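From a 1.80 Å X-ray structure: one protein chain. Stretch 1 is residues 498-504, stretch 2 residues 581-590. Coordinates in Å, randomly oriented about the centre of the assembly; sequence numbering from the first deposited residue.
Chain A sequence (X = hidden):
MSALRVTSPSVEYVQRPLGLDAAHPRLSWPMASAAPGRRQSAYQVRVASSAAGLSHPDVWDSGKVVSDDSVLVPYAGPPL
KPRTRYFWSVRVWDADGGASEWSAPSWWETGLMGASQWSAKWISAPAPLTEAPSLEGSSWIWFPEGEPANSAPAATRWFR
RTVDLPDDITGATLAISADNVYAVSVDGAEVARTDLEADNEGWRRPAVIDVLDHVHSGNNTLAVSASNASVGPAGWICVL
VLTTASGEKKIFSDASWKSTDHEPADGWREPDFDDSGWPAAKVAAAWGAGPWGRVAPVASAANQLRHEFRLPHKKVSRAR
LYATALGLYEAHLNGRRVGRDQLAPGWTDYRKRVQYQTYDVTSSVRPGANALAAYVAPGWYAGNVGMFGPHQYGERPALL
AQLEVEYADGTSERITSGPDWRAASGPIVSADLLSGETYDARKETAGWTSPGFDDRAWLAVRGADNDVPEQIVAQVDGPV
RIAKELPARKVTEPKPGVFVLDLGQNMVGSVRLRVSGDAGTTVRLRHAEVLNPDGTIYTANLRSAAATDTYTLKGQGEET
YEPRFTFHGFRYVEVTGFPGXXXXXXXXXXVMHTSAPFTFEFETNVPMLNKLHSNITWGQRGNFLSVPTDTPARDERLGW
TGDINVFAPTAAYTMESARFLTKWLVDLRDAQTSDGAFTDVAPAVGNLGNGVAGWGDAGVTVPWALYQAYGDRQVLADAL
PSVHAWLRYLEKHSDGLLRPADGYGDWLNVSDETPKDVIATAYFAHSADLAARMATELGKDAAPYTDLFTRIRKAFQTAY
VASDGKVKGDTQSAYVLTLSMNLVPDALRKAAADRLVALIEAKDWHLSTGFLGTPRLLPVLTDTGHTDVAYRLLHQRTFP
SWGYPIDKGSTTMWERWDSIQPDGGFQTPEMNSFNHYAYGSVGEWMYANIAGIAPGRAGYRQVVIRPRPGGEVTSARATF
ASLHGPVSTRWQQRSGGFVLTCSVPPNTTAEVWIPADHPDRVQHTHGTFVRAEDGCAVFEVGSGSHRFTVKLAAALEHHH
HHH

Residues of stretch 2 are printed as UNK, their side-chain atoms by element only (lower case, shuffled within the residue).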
# COMPACT_ATOMS: atom_id res chain seq x y z
N VAL A 498 4.94 -2.04 31.52
CA VAL A 498 4.33 -1.84 30.20
C VAL A 498 4.68 -0.45 29.71
O VAL A 498 4.10 0.54 30.18
CB VAL A 498 2.80 -2.06 30.23
CG1 VAL A 498 2.16 -1.73 28.88
CG2 VAL A 498 2.47 -3.49 30.65
N PHE A 499 5.64 -0.37 28.80
CA PHE A 499 6.18 0.91 28.36
C PHE A 499 5.56 1.30 27.03
O PHE A 499 5.27 0.43 26.20
CB PHE A 499 7.71 0.83 28.23
CG PHE A 499 8.40 0.51 29.52
CD1 PHE A 499 8.52 -0.82 29.95
CD2 PHE A 499 8.91 1.52 30.33
CE1 PHE A 499 9.14 -1.13 31.15
CE2 PHE A 499 9.55 1.22 31.53
CZ PHE A 499 9.66 -0.10 31.95
N VAL A 500 5.32 2.60 26.85
CA VAL A 500 4.74 3.12 25.62
C VAL A 500 5.70 4.16 25.07
O VAL A 500 6.06 5.11 25.77
CB VAL A 500 3.32 3.69 25.83
CG1 VAL A 500 2.80 4.30 24.53
CG2 VAL A 500 2.35 2.62 26.33
N LEU A 501 6.15 3.96 23.83
CA LEU A 501 7.10 4.88 23.22
C LEU A 501 6.39 5.61 22.09
O LEU A 501 5.72 4.97 21.26
CB LEU A 501 8.37 4.16 22.73
CG LEU A 501 9.38 3.64 23.77
CD1 LEU A 501 8.87 2.39 24.46
CD2 LEU A 501 10.77 3.41 23.19
N ASP A 502 6.52 6.93 22.10
CA ASP A 502 5.84 7.81 21.15
C ASP A 502 6.83 8.24 20.09
O ASP A 502 7.86 8.83 20.39
CB ASP A 502 5.32 9.04 21.87
CG ASP A 502 4.53 9.98 20.97
OD1 ASP A 502 4.37 9.74 19.76
OD2 ASP A 502 4.03 10.99 21.51
N LEU A 503 6.50 7.92 18.83
CA LEU A 503 7.33 8.28 17.70
C LEU A 503 6.96 9.68 17.16
O LEU A 503 7.67 10.22 16.32
CB LEU A 503 7.22 7.21 16.59
CG LEU A 503 7.74 5.79 16.87
CD1 LEU A 503 7.92 5.04 15.57
CD2 LEU A 503 9.05 5.79 17.63
N GLY A 504 5.84 10.22 17.63
CA GLY A 504 5.46 11.61 17.37
C GLY A 504 4.75 11.79 16.04
O GLY A 504 4.28 12.89 15.71
N UNK A 581 14.58 -1.00 31.79
CA UNK A 581 13.72 0.07 31.30
C UNK A 581 14.15 0.49 29.91
O UNK A 581 15.30 0.89 29.70
c UNK A 581 13.52 1.94 34.67
n UNK A 581 12.04 1.11 36.55
c UNK A 581 13.74 1.27 32.26
c UNK A 581 12.50 2.28 35.75
c UNK A 581 12.93 1.09 33.54
N UNK A 582 13.23 0.39 28.93
CA UNK A 582 13.60 0.94 27.62
C UNK A 582 13.86 2.44 27.67
O UNK A 582 13.25 3.15 28.46
c UNK A 582 11.26 0.30 27.65
c UNK A 582 11.87 -0.19 28.94
c UNK A 582 12.38 0.65 26.73
N UNK A 583 14.77 2.91 26.84
CA UNK A 583 14.99 4.33 26.68
C UNK A 583 14.55 4.67 25.27
O UNK A 583 14.11 3.78 24.51
c UNK A 583 16.47 4.67 26.90
o UNK A 583 17.29 3.90 26.04
N UNK A 584 14.65 5.94 24.90
CA UNK A 584 14.23 6.37 23.57
C UNK A 584 15.06 5.68 22.48
O UNK A 584 14.58 5.52 21.35
c UNK A 584 13.38 8.62 24.39
o UNK A 584 15.62 8.38 23.48
c UNK A 584 14.27 7.90 23.38
N UNK A 585 16.28 5.27 22.80
CA UNK A 585 17.12 4.63 21.79
C UNK A 585 16.70 3.17 21.54
O UNK A 585 17.14 2.58 20.56
c UNK A 585 19.19 6.11 22.09
c UNK A 585 18.63 4.68 22.12
o UNK A 585 18.86 4.07 23.39
N UNK A 586 15.85 2.60 22.39
CA UNK A 586 15.49 1.18 22.26
C UNK A 586 14.62 0.87 21.03
O UNK A 586 14.58 -0.27 20.58
c UNK A 586 14.73 0.71 23.49
o UNK A 586 15.53 0.95 24.64
N UNK A 587 13.87 1.87 20.57
CA UNK A 587 12.88 1.70 19.50
C UNK A 587 12.99 2.86 18.50
O UNK A 587 12.93 4.04 18.88
c UNK A 587 11.44 1.56 20.06
c UNK A 587 10.40 1.49 18.95
c UNK A 587 11.30 0.33 20.95
N UNK A 588 13.14 2.54 17.22
CA UNK A 588 13.21 3.57 16.17
C UNK A 588 12.28 3.10 15.07
O UNK A 588 12.39 1.96 14.65
c UNK A 588 14.76 4.78 14.60
o UNK A 588 15.53 3.98 16.75
c UNK A 588 14.65 3.69 15.64
N UNK A 589 11.37 3.96 14.61
CA UNK A 589 10.51 3.57 13.50
C UNK A 589 11.23 3.63 12.17
O UNK A 589 12.04 4.55 11.93
N UNK A 590 10.95 2.66 11.28
CA UNK A 590 11.54 2.68 9.95
C UNK A 590 10.38 2.86 8.99
O UNK A 590 9.57 1.96 8.84
c UNK A 590 13.28 -2.38 9.82
n UNK A 590 14.25 -2.62 8.93
c UNK A 590 13.46 1.19 10.65
n UNK A 590 12.33 -3.30 10.03
c UNK A 590 12.31 1.39 9.66
n UNK A 590 13.24 -1.24 10.53
c UNK A 590 14.18 -0.14 10.43

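Position 581 carries four side-chain carbons in an unbranched row ending in a nitrogen, and the row passes the tip of the Phe 499 ring, which identifies Lys 581. Its CA-to-CB bond points sideways, and CG comes 3.8 Å from Phe 499 CZ before the amino end extends beyond the ring. At position 582 three carbons close a ring onto the backbone nitrogen, as in proline alone among the standard residues, and an edge of this ring lies over one face of Phe 499. This is Pro 582, and the edge is formed by CG and CD: CD lies 3.4 Å from the centroid of the Phe 499 ring, 5° off the ring normal, a CH-pi contact, and CG is 3.4 Å from Phe 499 CG.

Position 583 has one carbon and one oxygen, and its CA-to-CB bond points away from stretch 1; it is Ser 583. Here the backbone makes the contact, with Ser 583 O 3.6 Å from Leu 501 CD2. At position 584 a carbon bears one oxygen and one carbon, the pattern of threonine, and Thr 584 makes no contact with stretch 1, its CA-to-CB bond pointing sideways. Position 585 repeats this branching, and its CA-to-CB bond points away; it is Thr 585.

Position 586 again has one carbon followed by one oxygen: Ser 586. Its hydroxyl turns back on its own stretch, where Ser 583 N donates a hydrogen bond to Ser 586 OG (3.0 Å), while Ser 586 N donates to Ser 583 O (3.0 Å). Together these bonds close a compact turn.

At position 587 a carbon carries two more carbons and no heteroatom, and this branching carbon packs against Leu 501, so the residue is Val 587; its CB is 3.7 Å from Leu 501 CD2. Position 588 has a carbon bearing one oxygen and one carbon, and its CA-to-CB bond points away: Thr 588. Position 589 has no side-chain atoms, and its backbone packs against Leu 503; it is Gly 589. Its CA lies 3.6 Å from Leu 503 CD1, and an ideal CB would fall 2.6 Å from that methyl, a clash. Position 590 shows three carbons, a nitrogen, and a carbon carrying two further nitrogens, the guanidinium of Arg 590. At Arg 590 the CA-to-CB bond points away from stretch 1, and the residue makes no contact with it.

The contact buries 381 Å² in total and contains no hydrogen bond between the stretches. Phe 499, Leu 501 and Leu 503, alternate residues of one strand, all point toward stretch 2 and meet in turn Pro 582, Val 587 and Gly 589. The strand axes differ by 42° in direction and approach to 8.3 Å, a spacing filled by side chains, so the association rests on apolar packing.

Stretch 2 581-590: KPSTTSVTGR
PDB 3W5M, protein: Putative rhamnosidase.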